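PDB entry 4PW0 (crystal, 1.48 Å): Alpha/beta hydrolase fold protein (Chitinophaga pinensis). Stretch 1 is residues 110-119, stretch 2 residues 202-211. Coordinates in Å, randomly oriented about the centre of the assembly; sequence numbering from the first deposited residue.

Stretch 1 (110-119) SLGGFIVQYM
Stretch 2 202-211: AQLTAITNWG

Two helices of one chain, 111-119 and 202-211, pack with axes 10.8 Å apart at closest approach and N-to-C directions 59° apart; the register is set by L111 CA to I207 CA at 6.6 Å and F114 CA to W210 CA at 7.8 Å. No hydrogen bond crosses the contact, which buries 413 Å² through apolar and aromatic packing. S110 (phi/psi 64/-122, chi1 t) occupies the N-cap position without a side-chain capping bond; its O accepts F114 N at 3.3 Å, and helical phi/psi values follow. L111 (chi1 t, chi2 p) points toward stretch 2 and spans one turn of it, placing CD2 3.7 Å from Q203 CG and CD1 4.0 Å from I207 CG1; Q203 is m, t and I207 is m, t. G112 and G113 make no contact across, and a CB on G113 would be crowded by S110 O. F114 (chi1 m, chi2 -18°) also points toward stretch 2 and lies flat on W210 (chi1 t, chi2 -102°). Its ring stacks face-to-face on the indole five-membered ring, centroids 3.6 Å apart and planes at 9°, with F114 CD1 3.3 Å from W210 NE1. F114 CB sits over the six-membered ring, 3.6 Å from the centroid of that W210 ring, so the indole covers both the phenyl ring and the base of the side chain. At the phenyl edge, I207 CG2 approaches F114 CE2 at 4.1 Å. I115 (m, t) points away, and V116 (m) is out of reach. Q117 (m, t, chi3 66°) folds back along its own helix: Q117 NE2 donates to G113 O at 3.0 Å, while Q117 OE1 lies 4.0 Å from W210 CZ2 at the indole edge. Y118 (chi1 t, chi2 75°) adds a looser edge contact, Y118 CB to W210 CZ3 at 4.5 Å. Selenomethionine M119 (t, t, m) is out of reach.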

# COMPACT_ATOMS: atom_id res chain seq x y z
N SER A 110 -2.79 3.57 16.57
CA SER A 110 -4.03 3.54 17.36
C SER A 110 -4.20 4.93 18.04
O SER A 110 -4.19 5.94 17.32
CB SER A 110 -4.00 2.35 18.30
OG SER A 110 -5.21 2.33 19.04
N LEU A 111 -4.28 5.01 19.37
CA LEU A 111 -4.30 6.30 20.05
C LEU A 111 -3.18 7.23 19.55
O LEU A 111 -3.39 8.43 19.32
CB LEU A 111 -4.13 6.03 21.53
CG LEU A 111 -3.93 7.25 22.41
CD1 LEU A 111 -5.10 8.19 22.32
CD2 LEU A 111 -3.71 6.80 23.85
N GLY A 112 -1.98 6.68 19.35
CA GLY A 112 -0.90 7.45 18.83
C GLY A 112 -1.16 8.02 17.45
O GLY A 112 -0.65 9.10 17.10
N GLY A 113 -1.95 7.30 16.65
CA GLY A 113 -2.36 7.80 15.35
C GLY A 113 -3.30 8.98 15.44
O GLY A 113 -3.39 9.78 14.48
N PHE A 114 -4.05 9.11 16.52
CA PHE A 114 -4.86 10.31 16.74
C PHE A 114 -3.94 11.49 17.12
O PHE A 114 -4.06 12.61 16.57
CB PHE A 114 -5.82 10.15 17.93
CG PHE A 114 -6.78 9.00 17.84
CD1 PHE A 114 -7.08 8.34 16.66
CD2 PHE A 114 -7.41 8.58 18.99
CE1 PHE A 114 -7.96 7.25 16.64
CE2 PHE A 114 -8.29 7.53 18.98
CZ PHE A 114 -8.60 6.86 17.82
N ILE A 115 -2.97 11.23 17.98
CA ILE A 115 -2.03 12.27 18.43
C ILE A 115 -1.25 12.84 17.26
O ILE A 115 -1.07 14.08 17.16
CB ILE A 115 -1.10 11.72 19.54
CG1 ILE A 115 -1.90 11.46 20.83
CG2 ILE A 115 0.04 12.71 19.85
CD1 ILE A 115 -1.18 10.61 21.86
N VAL A 116 -0.79 12.01 16.32
CA VAL A 116 0.03 12.58 15.23
C VAL A 116 -0.82 13.45 14.31
O VAL A 116 -0.30 14.40 13.76
CB VAL A 116 0.80 11.52 14.43
CG1 VAL A 116 1.77 10.78 15.35
CG2 VAL A 116 -0.10 10.52 13.69
N GLN A 117 -2.10 13.12 14.13
CA GLN A 117 -2.99 13.99 13.34
C GLN A 117 -3.14 15.36 14.03
O GLN A 117 -3.02 16.39 13.39
CB GLN A 117 -4.35 13.38 13.19
CG GLN A 117 -4.43 12.13 12.33
CD GLN A 117 -5.81 11.53 12.38
OE1 GLN A 117 -6.78 12.14 11.91
NE2 GLN A 117 -5.91 10.33 12.91
N TYR A 118 -3.43 15.34 15.32
CA TYR A 118 -3.62 16.57 16.06
C TYR A 118 -2.32 17.39 16.07
O TYR A 118 -2.34 18.62 15.90
CB TYR A 118 -4.15 16.29 17.47
CG TYR A 118 -4.70 17.54 18.12
CD1 TYR A 118 -5.92 18.04 17.72
CD2 TYR A 118 -4.00 18.24 19.05
CE1 TYR A 118 -6.43 19.22 18.23
CE2 TYR A 118 -4.50 19.45 19.58
CZ TYR A 118 -5.71 19.91 19.18
OH TYR A 118 -6.20 21.10 19.71
N MSE A 119 -1.19 16.73 16.25
CA MSE A 119 0.12 17.41 16.26
C MSE A 119 0.40 18.07 14.94
O MSE A 119 0.95 19.19 14.89
CB MSE A 119 1.25 16.43 16.60
CG MSE A 119 2.53 17.16 17.02
SE MSE A 119 3.96 15.94 17.50
CE MSE A 119 3.23 15.46 19.22
N ALA A 202 -7.77 7.13 31.62
CA ALA A 202 -7.67 8.38 30.91
C ALA A 202 -7.67 8.14 29.39
O ALA A 202 -8.32 8.86 28.63
CB ALA A 202 -6.40 9.11 31.32
N GLN A 203 -6.93 7.12 28.96
CA GLN A 203 -6.89 6.78 27.53
C GLN A 203 -8.21 6.29 27.01
O GLN A 203 -8.58 6.65 25.91
CB GLN A 203 -5.80 5.75 27.26
CG GLN A 203 -4.39 6.26 27.48
CD GLN A 203 -3.37 5.19 27.23
OE1 GLN A 203 -3.69 4.04 26.96
NE2 GLN A 203 -2.10 5.57 27.33
N LEU A 204 -8.93 5.49 27.79
CA LEU A 204 -10.25 5.03 27.34
C LEU A 204 -11.17 6.21 27.12
O LEU A 204 -11.89 6.28 26.10
CB LEU A 204 -10.84 4.00 28.33
CG LEU A 204 -12.11 3.28 27.89
CD1 LEU A 204 -12.20 1.92 28.55
CD2 LEU A 204 -13.35 4.06 28.22
N THR A 205 -11.11 7.18 28.03
CA THR A 205 -11.89 8.39 27.88
C THR A 205 -11.49 9.18 26.61
O THR A 205 -12.34 9.60 25.82
CB THR A 205 -11.72 9.30 29.13
OG1 THR A 205 -12.06 8.53 30.28
CG2 THR A 205 -12.62 10.51 29.04
N ALA A 206 -10.18 9.34 26.42
CA ALA A 206 -9.64 10.10 25.31
C ALA A 206 -10.03 9.47 23.96
O ALA A 206 -10.39 10.20 23.00
CB ALA A 206 -8.14 10.25 25.43
N ILE A 207 -9.96 8.14 23.88
CA ILE A 207 -10.24 7.47 22.63
C ILE A 207 -11.72 7.58 22.30
O ILE A 207 -12.12 7.87 21.16
CB ILE A 207 -9.81 6.01 22.71
CG1 ILE A 207 -8.30 5.91 22.75
CG2 ILE A 207 -10.37 5.19 21.57
CD1 ILE A 207 -7.80 4.58 23.25
N THR A 208 -12.56 7.38 23.29
CA THR A 208 -14.01 7.49 23.08
C THR A 208 -14.37 8.90 22.61
O THR A 208 -15.16 9.07 21.66
CB THR A 208 -14.76 7.11 24.38
OG1 THR A 208 -14.38 5.78 24.80
CG2 THR A 208 -16.27 7.12 24.14
N ASN A 209 -13.82 9.89 23.28
CA ASN A 209 -14.11 11.27 22.91
C ASN A 209 -13.54 11.75 21.60
O ASN A 209 -14.12 12.64 20.96
CB ASN A 209 -13.80 12.23 24.05
CG ASN A 209 -14.88 12.23 25.10
OD1 ASN A 209 -16.05 12.00 24.83
ND2 ASN A 209 -14.49 12.45 26.31
N TRP A 210 -12.45 11.15 21.13
CA TRP A 210 -11.98 11.42 19.77
C TRP A 210 -13.11 11.13 18.79
O TRP A 210 -13.27 11.85 17.81
CB TRP A 210 -10.75 10.55 19.47
CG TRP A 210 -10.12 10.75 18.13
CD1 TRP A 210 -10.26 9.95 17.04
CD2 TRP A 210 -9.22 11.79 17.74
NE1 TRP A 210 -9.50 10.43 16.01
CE2 TRP A 210 -8.83 11.53 16.42
CE3 TRP A 210 -8.70 12.91 18.38
CZ2 TRP A 210 -7.92 12.33 15.74
CZ3 TRP A 210 -7.79 13.70 17.70
CH2 TRP A 210 -7.40 13.39 16.40
N GLY A 211 -13.88 10.07 19.06
CA GLY A 211 -15.02 9.74 18.21
C GLY A 211 -16.28 10.54 18.50
O GLY A 211 -17.03 10.92 17.59